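Vibralactone Cyclase (Boreostereum vibrans, PDB 6KD0) probably catalyses the cyclization that forms the fused bicyclic beta-lactone of vibralactone, using an alpha/beta-hydrolase fold. Local coordinates at residues 81-86 with 109-114; 96-101 with 116-121. All coordinates share one frame; numbering follows the deposited sequence.

Contact 1 (81-86 with 109-114); sequences RTYIPT and GNYEMD
R81 and Y83, two residues apart on strand 76-85 of the alpha/beta-hydrolase sheet, meet Y111 in the loop that leads from strand 97-101 into helix 115-125. The R81 side chain sets off with CG anti to its own N (chi1 169°) and bends at chi3, which brings the guanidinium up beside the Y111 ring. One guanidinium face receives the ring's CE2 corner, NH1 lying 3.5 Å from CE2 of Y111. The two planes are tilted 55° apart, so this is an oblique contact and not a stack. The guanidinium is held by charge elsewhere: NE pairs with D68 and NH1 with D115. Y111 has CG wedged between its N and carbonyl carbon (chi1 75°); its ring also packs edge-to-face against H79, and CG of E112 covers part of one face. Y83 runs roughly at right angles to Y111, its OH close to the plane of that ring at the edge, 4.1 Å from CD2 of Y111. The same OH bonds to D115. Within the loop, N110 OD1 accepts from E112 N (2.9 Å) in an Asx turn, and N110 ND2 returns a bond to E112 OE2, so side chain and backbone brace each other. No direct hydrogen bond spans the segments; instead one water donates both to OH of Y83 at 2.8 Å and to the carbonyl O of Y111 at 2.6 Å.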
ATOM      1  N   ARG A  81      12.869  -7.734  -4.646  1.00 19.65           N
ATOM      2  CA  ARG A  81      12.661  -8.214  -6.004  1.00 19.90           C
ATOM      3  C   ARG A  81      12.390  -7.036  -6.926  1.00 20.07           C
ATOM      4  O   ARG A  81      11.612  -6.134  -6.587  1.00 17.70           O
ATOM      5  CB  ARG A  81      11.511  -9.219  -6.068  1.00 20.95           C
ATOM      6  CG  ARG A  81      11.078  -9.566  -7.499  1.00 18.91           C
ATOM      7  CD  ARG A  81      10.209 -10.831  -7.523  1.00 22.89           C
ATOM      8  NE  ARG A  81      11.018 -12.035  -7.389  1.00 22.59           N
ATOM      9  CZ  ARG A  81      10.597 -13.266  -7.656  1.00 24.21           C
ATOM     10  NH1 ARG A  81       9.357 -13.477  -8.076  1.00 20.15           N
ATOM     11  NH2 ARG A  81      11.426 -14.286  -7.502  1.00 22.66           N
ATOM     12  N   THR A  82      13.014  -7.059  -8.107  1.00 18.88           N
ATOM     13  CA  THR A  82      12.823  -6.043  -9.128  1.00 19.06           C
ATOM     14  C   THR A  82      12.212  -6.691 -10.364  1.00 20.59           C
ATOM     15  O   THR A  82      12.520  -7.845 -10.704  1.00 22.23           O
ATOM     16  CB  THR A  82      14.142  -5.327  -9.485  1.00 21.94           C
ATOM     17  OG1 THR A  82      15.059  -6.258 -10.081  1.00 24.60           O
ATOM     18  CG2 THR A  82      14.783  -4.731  -8.240  1.00 22.67           C
ATOM     19  N   TYR A  83      11.347  -5.923 -11.016  1.00 20.11           N
ATOM     20  CA  TYR A  83      10.514  -6.324 -12.139  1.00 18.99           C
ATOM     21  C   TYR A  83      10.873  -5.365 -13.263  1.00 25.07           C
ATOM     22  O   TYR A  83      10.575  -4.166 -13.170  1.00 25.52           O
ATOM     23  CB  TYR A  83       9.019  -6.227 -11.794  1.00 21.69           C
ATOM     24  CG  TYR A  83       8.586  -7.029 -10.582  1.00 23.66           C
ATOM     25  CD1 TYR A  83       8.871  -6.580  -9.290  1.00 22.55           C
ATOM     26  CD2 TYR A  83       7.891  -8.226 -10.722  1.00 19.36           C
ATOM     27  CE1 TYR A  83       8.494  -7.312  -8.183  1.00 19.63           C
ATOM     28  CE2 TYR A  83       7.503  -8.968  -9.611  1.00 22.74           C
ATOM     29  CZ  TYR A  83       7.811  -8.499  -8.344  1.00 21.37           C
ATOM     30  OH  TYR A  83       7.443  -9.232  -7.233  1.00 20.81           O
ATOM     31  N   ILE A  84      11.515  -5.879 -14.308  1.00 23.27           N
ATOM     32  CA  ILE A  84      12.216  -5.071 -15.296  1.00 23.35           C
ATOM     33  C   ILE A  84      11.594  -5.355 -16.656  1.00 26.94           C
ATOM     34  O   ILE A  84      11.581  -6.509 -17.085  1.00 24.64           O
ATOM     35  CB  ILE A  84      13.718  -5.397 -15.309  1.00 24.69           C
ATOM     36  CG1 ILE A  84      14.284  -5.266 -13.891  1.00 25.60           C
ATOM     37  CG2 ILE A  84      14.441  -4.541 -16.358  1.00 27.00           C
ATOM     38  CD1 ILE A  84      15.535  -6.077 -13.629  1.00 30.84           C
ATOM     39  N   PRO A  85      11.049  -4.349 -17.355  1.00 22.71           N
ATOM     40  CA  PRO A  85      10.516  -4.586 -18.704  1.00 28.66           C
ATOM     41  C   PRO A  85      11.632  -4.878 -19.686  1.00 25.15           C
ATOM     42  O   PRO A  85      12.701  -4.262 -19.640  1.00 26.58           O
ATOM     43  CB  PRO A  85       9.809  -3.273 -19.061  1.00 25.35           C
ATOM     44  CG  PRO A  85      10.300  -2.255 -18.105  1.00 26.87           C
ATOM     45  CD  PRO A  85      10.900  -2.953 -16.913  1.00 23.43           C
ATOM     46  N   THR A  86      11.366  -5.823 -20.593  1.00 24.78           N
ATOM     47  CA  THR A  86      12.360  -6.242 -21.572  1.00 27.03           C
ATOM     48  C   THR A  86      11.738  -6.433 -22.944  1.00 29.42           C
ATOM     49  O   THR A  86      12.182  -7.296 -23.702  1.00 29.37           O
ATOM     50  CB  THR A  86      13.059  -7.545 -21.169  1.00 26.63           C
ATOM     51  OG1 THR A  86      12.106  -8.616 -21.129  1.00 28.58           O
ATOM     52  CG2 THR A  86      13.747  -7.424 -19.835  1.00 28.79           C
ATOM     53  N   GLY A 109       3.179 -11.232   5.319  1.00 17.49           N
ATOM     54  CA  GLY A 109       3.341 -11.068   3.888  1.00 20.17           C
ATOM     55  C   GLY A 109       4.781 -10.885   3.462  1.00 20.60           C
ATOM     56  O   GLY A 109       5.703 -10.775   4.273  1.00 18.93           O
ATOM     57  N   ASN A 110       4.945 -10.845   2.144  1.00 18.04           N
ATOM     58  CA  ASN A 110       6.223 -10.696   1.463  1.00 20.03           C
ATOM     59  C   ASN A 110       5.901 -10.371   0.004  1.00 19.29           C
ATOM     60  O   ASN A 110       4.745 -10.125  -0.342  1.00 18.54           O
ATOM     61  CB  ASN A 110       7.099 -11.952   1.639  1.00 21.36           C
ATOM     62  CG  ASN A 110       6.596 -13.181   0.870  1.00 24.91           C
ATOM     63  OD1 ASN A 110       5.555 -13.166   0.207  1.00 23.46           O
ATOM     64  ND2 ASN A 110       7.370 -14.269   0.959  1.00 25.27           N
ATOM     65  N   TYR A 111       6.922 -10.368  -0.854  1.00 19.19           N
ATOM     66  CA  TYR A 111       6.735 -10.022  -2.275  1.00 17.08           C
ATOM     67  C   TYR A 111       5.718 -10.922  -3.003  1.00 20.64           C
ATOM     68  O   TYR A 111       5.151 -10.511  -4.036  1.00 22.10           O
ATOM     69  CB  TYR A 111       8.089 -10.090  -2.986  1.00 19.25           C
ATOM     70  CG  TYR A 111       8.487 -11.537  -3.205  1.00 23.54           C
ATOM     71  CD1 TYR A 111       9.017 -12.290  -2.160  1.00 23.57           C
ATOM     72  CD2 TYR A 111       8.276 -12.172  -4.429  1.00 24.34           C
ATOM     73  CE1 TYR A 111       9.349 -13.651  -2.334  1.00 23.93           C
ATOM     74  CE2 TYR A 111       8.608 -13.514  -4.615  1.00 21.24           C
ATOM     75  CZ  TYR A 111       9.142 -14.237  -3.570  1.00 27.45           C
ATOM     76  OH  TYR A 111       9.459 -15.560  -3.768  1.00 28.80           O
ATOM     77  N   GLU A 112       5.454 -12.134  -2.491  1.00 20.69           N
ATOM     78  CA  GLU A 112       4.563 -13.045  -3.211  1.00 21.24           C
ATOM     79  C   GLU A 112       3.179 -12.445  -3.402  1.00 20.76           C
ATOM     80  O   GLU A 112       2.565 -12.625  -4.467  1.00 22.48           O
ATOM     81  CB  GLU A 112       4.454 -14.375  -2.478  1.00 20.51           C
ATOM     82  CG  GLU A 112       5.709 -15.199  -2.546  1.00 20.68           C
ATOM     83  CD  GLU A 112       5.620 -16.430  -1.681  1.00 31.49           C
ATOM     84  OE1 GLU A 112       4.765 -17.284  -1.983  1.00 32.75           O
ATOM     85  OE2 GLU A 112       6.380 -16.526  -0.693  1.00 29.50           O
ATOM     86  N   MET A 113       2.730 -11.648  -2.423  1.00 20.15           N
ATOM     87  CA  MET A 113       1.402 -11.047  -2.460  1.00 18.07           C
ATOM     88  C   MET A 113       1.132 -10.327  -3.770  1.00 22.62           C
ATOM     89  O   MET A 113       0.042 -10.448  -4.347  1.00 19.23           O
ATOM     90  CB  MET A 113       1.250 -10.071  -1.305  1.00 19.46           C
ATOM     91  CG  MET A 113       1.111 -10.767   0.037  1.00 17.94           C
ATOM     92  SD  MET A 113       1.249  -9.537   1.339  1.00 22.54           S
ATOM     93  CE  MET A 113       0.168 -10.235   2.585  1.00 19.43           C
ATOM     94  N   ASP A 114       2.101  -9.557  -4.252  1.00 18.78           N
ATOM     95  CA  ASP A 114       1.811  -8.706  -5.397  1.00 22.72           C
ATOM     96  C   ASP A 114       2.647  -9.105  -6.592  1.00 20.22           C
ATOM     97  O   ASP A 114       2.674  -8.375  -7.598  1.00 20.61           O
ATOM     98  CB  ASP A 114       2.018  -7.231  -5.035  1.00 23.79           C
ATOM     99  CG  ASP A 114       1.246  -6.845  -3.788  1.00 25.19           C
ATOM    100  OD1 ASP A 114      -0.006  -6.785  -3.859  1.00 25.03           O
ATOM    101  OD2 ASP A 114       1.881  -6.631  -2.728  1.00 24.26           O
TER
HETATM  102  O   HOH W   1       5.739  -8.275  -5.199  1.00 23.48           O

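Contact 2 (96-101 with 116-121); sequences PLLYWV and YDLRII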
ATOM      1  N   PRO A  96      11.224   4.553 -15.676  1.00 22.30           N
ATOM      2  CA  PRO A  96      10.856   5.098 -14.362  1.00 22.52           C
ATOM      3  C   PRO A  96      10.805   3.995 -13.317  1.00 23.15           C
ATOM      4  O   PRO A  96      10.805   2.796 -13.634  1.00 21.65           O
ATOM      5  CB  PRO A  96       9.476   5.722 -14.591  1.00 19.59           C
ATOM      6  CG  PRO A  96       9.345   5.866 -16.108  1.00 24.00           C
ATOM      7  CD  PRO A  96      10.176   4.772 -16.694  1.00 23.14           C
ATOM      8  N   LEU A  97      10.756   4.420 -12.050  1.00 21.32           N
ATOM      9  CA  LEU A  97      10.964   3.549 -10.893  1.00 19.04           C
ATOM     10  C   LEU A  97       9.700   3.530 -10.042  1.00 17.52           C
ATOM     11  O   LEU A  97       9.253   4.583  -9.584  1.00 21.96           O
ATOM     12  CB  LEU A  97      12.140   4.065 -10.055  1.00 19.78           C
ATOM     13  CG  LEU A  97      13.068   3.103  -9.311  1.00 24.82           C
ATOM     14  CD1 LEU A  97      13.665   3.742  -8.053  1.00 25.42           C
ATOM     15  CD2 LEU A  97      12.412   1.797  -8.999  1.00 22.47           C
ATOM     16  N   LEU A  98       9.134   2.345  -9.825  1.00 18.52           N
ATOM     17  CA  LEU A  98       7.998   2.156  -8.931  1.00 19.34           C
ATOM     18  C   LEU A  98       8.436   1.319  -7.734  1.00 19.34           C
ATOM     19  O   LEU A  98       8.915   0.195  -7.908  1.00 18.86           O
ATOM     20  CB  LEU A  98       6.844   1.457  -9.652  1.00 22.53           C
ATOM     21  CG  LEU A  98       5.669   1.039  -8.760  1.00 20.17           C
ATOM     22  CD1 LEU A  98       4.879   2.252  -8.268  1.00 18.33           C
ATOM     23  CD2 LEU A  98       4.759   0.056  -9.494  1.00 21.69           C
ATOM     24  N   TYR A  99       8.257   1.844  -6.526  1.00 17.68           N
ATOM     25  CA  TYR A  99       8.653   1.141  -5.302  1.00 17.48           C
ATOM     26  C   TYR A  99       7.376   0.764  -4.559  1.00 18.81           C
ATOM     27  O   TYR A  99       6.640   1.647  -4.115  1.00 18.29           O
ATOM     28  CB  TYR A  99       9.558   2.028  -4.452  1.00 15.69           C
ATOM     29  CG  TYR A  99      10.103   1.373  -3.212  1.00 19.14           C
ATOM     30  CD1 TYR A  99      11.252   0.591  -3.286  1.00 17.66           C
ATOM     31  CD2 TYR A  99       9.512   1.579  -1.968  1.00 15.84           C
ATOM     32  CE1 TYR A  99      11.788  -0.009  -2.174  1.00 17.96           C
ATOM     33  CE2 TYR A  99      10.042   0.970  -0.831  1.00 19.15           C
ATOM     34  CZ  TYR A  99      11.193   0.185  -0.952  1.00 16.25           C
ATOM     35  OH  TYR A  99      11.762  -0.411   0.146  1.00 17.13           O
ATOM     36  N   TRP A 100       7.117  -0.537  -4.432  1.00 15.89           N
ATOM     37  CA  TRP A 100       5.831  -1.058  -3.979  1.00 21.94           C
ATOM     38  C   TRP A 100       5.975  -1.699  -2.605  1.00 17.27           C
ATOM     39  O   TRP A 100       6.889  -2.510  -2.384  1.00 19.14           O
ATOM     40  CB  TRP A 100       5.278  -2.073  -4.994  1.00 20.31           C
ATOM     41  CG  TRP A 100       4.078  -2.767  -4.473  1.00 18.81           C
ATOM     42  CD1 TRP A 100       4.055  -3.903  -3.700  1.00 19.00           C
ATOM     43  CD2 TRP A 100       2.716  -2.338  -4.599  1.00 22.28           C
ATOM     44  NE1 TRP A 100       2.758  -4.217  -3.369  1.00 20.88           N
ATOM     45  CE2 TRP A 100       1.918  -3.279  -3.914  1.00 20.25           C
ATOM     46  CE3 TRP A 100       2.089  -1.267  -5.251  1.00 22.89           C
ATOM     47  CZ2 TRP A 100       0.526  -3.177  -3.853  1.00 22.51           C
ATOM     48  CZ3 TRP A 100       0.702  -1.166  -5.180  1.00 24.43           C
ATOM     49  CH2 TRP A 100      -0.058  -2.117  -4.483  1.00 21.69           C
ATOM     50  N   VAL A 101       5.073  -1.344  -1.682  1.00 14.46           N
ATOM     51  CA  VAL A 101       5.094  -1.851  -0.309  1.00 16.90           C
ATOM     52  C   VAL A 101       3.833  -2.672  -0.057  1.00 15.80           C
ATOM     53  O   VAL A 101       2.714  -2.128   0.020  1.00 14.96           O
ATOM     54  CB  VAL A 101       5.213  -0.722   0.717  1.00 14.81           C
ATOM     55  CG1 VAL A 101       5.597  -1.308   2.091  1.00 14.30           C
ATOM     56  CG2 VAL A 101       6.222   0.298   0.241  1.00 18.71           C
ATOM     57  N   TYR A 116       2.520 -11.302  -9.148  1.00 19.68           N
ATOM     58  CA  TYR A 116       1.899 -11.300 -10.472  1.00 21.40           C
ATOM     59  C   TYR A 116       1.439  -9.903 -10.859  1.00 22.13           C
ATOM     60  O   TYR A 116       1.680  -9.459 -11.993  1.00 21.61           O
ATOM     61  CB  TYR A 116       0.736 -12.292 -10.527  1.00 24.14           C
ATOM     62  CG  TYR A 116       1.183 -13.737 -10.681  1.00 27.24           C
ATOM     63  CD1 TYR A 116       2.473 -14.133 -10.332  1.00 25.23           C
ATOM     64  CD2 TYR A 116       0.311 -14.702 -11.153  1.00 24.63           C
ATOM     65  CE1 TYR A 116       2.884 -15.455 -10.461  1.00 27.75           C
ATOM     66  CE2 TYR A 116       0.708 -16.019 -11.295  1.00 28.48           C
ATOM     67  CZ  TYR A 116       1.989 -16.391 -10.948  1.00 25.43           C
ATOM     68  OH  TYR A 116       2.369 -17.695 -11.082  1.00 32.04           O
ATOM     69  N   ASP A 117       0.835  -9.165  -9.916  1.00 18.74           N
ATOM     70  CA  ASP A 117       0.359  -7.830 -10.262  1.00 19.52           C
ATOM     71  C   ASP A 117       1.514  -6.977 -10.772  1.00 18.90           C
ATOM     72  O   ASP A 117       1.380  -6.282 -11.784  1.00 22.09           O
ATOM     73  CB  ASP A 117      -0.303  -7.167  -9.055  1.00 20.70           C
ATOM     74  CG  ASP A 117      -1.783  -7.513  -8.923  1.00 25.01           C
ATOM     75  OD1 ASP A 117      -2.484  -7.530  -9.949  1.00 23.99           O
ATOM     76  OD2 ASP A 117      -2.248  -7.771  -7.791  1.00 24.36           O
ATOM     77  N   LEU A 118       2.686  -7.083 -10.129  1.00 21.42           N
ATOM     78  CA  LEU A 118       3.804  -6.231 -10.530  1.00 18.72           C
ATOM     79  C   LEU A 118       4.424  -6.709 -11.846  1.00 20.83           C
ATOM     80  O   LEU A 118       4.851  -5.871 -12.654  1.00 21.07           O
ATOM     81  CB  LEU A 118       4.855  -6.157  -9.418  1.00 19.99           C
ATOM     82  CG  LEU A 118       4.392  -5.395  -8.158  1.00 20.23           C
ATOM     83  CD1 LEU A 118       5.456  -5.407  -7.066  1.00 20.04           C
ATOM     84  CD2 LEU A 118       3.990  -3.944  -8.481  1.00 19.64           C
ATOM     85  N   ARG A 119       4.442  -8.030 -12.100  1.00 20.89           N
ATOM     86  CA  ARG A 119       4.846  -8.503 -13.421  1.00 23.83           C
ATOM     87  C   ARG A 119       3.980  -7.844 -14.479  1.00 23.74           C
ATOM     88  O   ARG A 119       4.478  -7.365 -15.507  1.00 25.51           O
ATOM     89  CB  ARG A 119       4.727 -10.023 -13.527  1.00 20.70           C
ATOM     90  CG  ARG A 119       5.729 -10.811 -12.736  1.00 25.87           C
ATOM     91  CD  ARG A 119       5.339 -12.275 -12.764  1.00 26.60           C
ATOM     92  NE  ARG A 119       5.964 -13.046 -11.700  1.00 26.45           N
ATOM     93  CZ  ARG A 119       6.676 -14.151 -11.897  1.00 26.85           C
ATOM     94  NH1 ARG A 119       6.866 -14.624 -13.130  1.00 28.00           N
ATOM     95  NH2 ARG A 119       7.183 -14.787 -10.866  1.00 22.99           N
ATOM     96  N   ILE A 120       2.671  -7.779 -14.215  1.00 22.79           N
ATOM     97  CA  ILE A 120       1.770  -7.177 -15.184  1.00 23.77           C
ATOM     98  C   ILE A 120       2.072  -5.691 -15.318  1.00 25.54           C
ATOM     99  O   ILE A 120       2.265  -5.178 -16.435  1.00 24.99           O
ATOM    100  CB  ILE A 120       0.316  -7.454 -14.765  1.00 24.53           C
ATOM    101  CG1 ILE A 120       0.064  -8.961 -14.874  1.00 20.52           C
ATOM    102  CG2 ILE A 120      -0.660  -6.635 -15.601  1.00 20.68           C
ATOM    103  CD1 ILE A 120      -1.122  -9.450 -14.120  1.00 19.33           C
ATOM    104  N   ILE A 121       2.243  -5.008 -14.177  1.00 21.45           N
ATOM    105  CA  ILE A 121       2.315  -3.552 -14.192  1.00 21.75           C
ATOM    106  C   ILE A 121       3.598  -3.103 -14.864  1.00 21.17           C
ATOM    107  O   ILE A 121       3.598  -2.156 -15.662  1.00 24.18           O
ATOM    108  CB  ILE A 121       2.190  -2.982 -12.761  1.00 20.19           C
ATOM    109  CG1 ILE A 121       0.721  -2.972 -12.318  1.00 21.53           C
ATOM    110  CG2 ILE A 121       2.805  -1.577 -12.687  1.00 17.96           C
ATOM    111  CD1 ILE A 121       0.513  -2.677 -10.849  1.00 22.60           C
TER
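L118 on helix 115-125 reaches the sheet between W100 and L98, alternate residues of strand 97-101 whose side chains both point at the helix. Strand and helix segments run nearly antiparallel (166°) with axes 11.4 Å apart, as expected in a beta-alpha-beta crossover. L118 crosses W100 obliquely: its CD1 lies 3.9 Å from CB of W100 and equally near CG and CD1 at the pyrrole end, while its CD2 sits over one face of the indole, offset toward the rim. That CD2 also meets CD2 of L98 at 4.2 Å. Alternation along the strand turns both strand side chains toward the helix; both also leave with CG anti to the backbone N (chi1 172° in each). One turn along, I121 crosses L98 at about a right angle and puts CG2 4.1 Å from CD2 of L98. An alanine in place of L118 would probably open a gap beneath the indole and leave W100 and the L98 methyl without their common neighbour. Helix 321-338 closes in beside this layer, M334 touching W100 and I331 touching I121, while strands 171-176 and 128-132 add A174 and V172 next to W100 and L98, and S131 next to L118.

The centres of contacts 1 and 2 lie about 6 Å apart, and both reach the same mixed sheet, in which strand 128-132 separates strands 76-85 and 97-101. Their segments alternate along the chain: 81-86, 96-101, 109-114, then 116-121, the last two joined through the start of helix 115-125. The contacts also touch directly. The Y83 ring packs on L118, CE1 of Y83 standing 3.8 Å from CD1 of L118, and a weak hydrogen bond probably links D114 OD2 to W100 NE1, joining loop and strand. Helix 115-125 thus rests on the sheet from strand 76-85 to strand 97-101, with W100 near the probable nucleophile elbow.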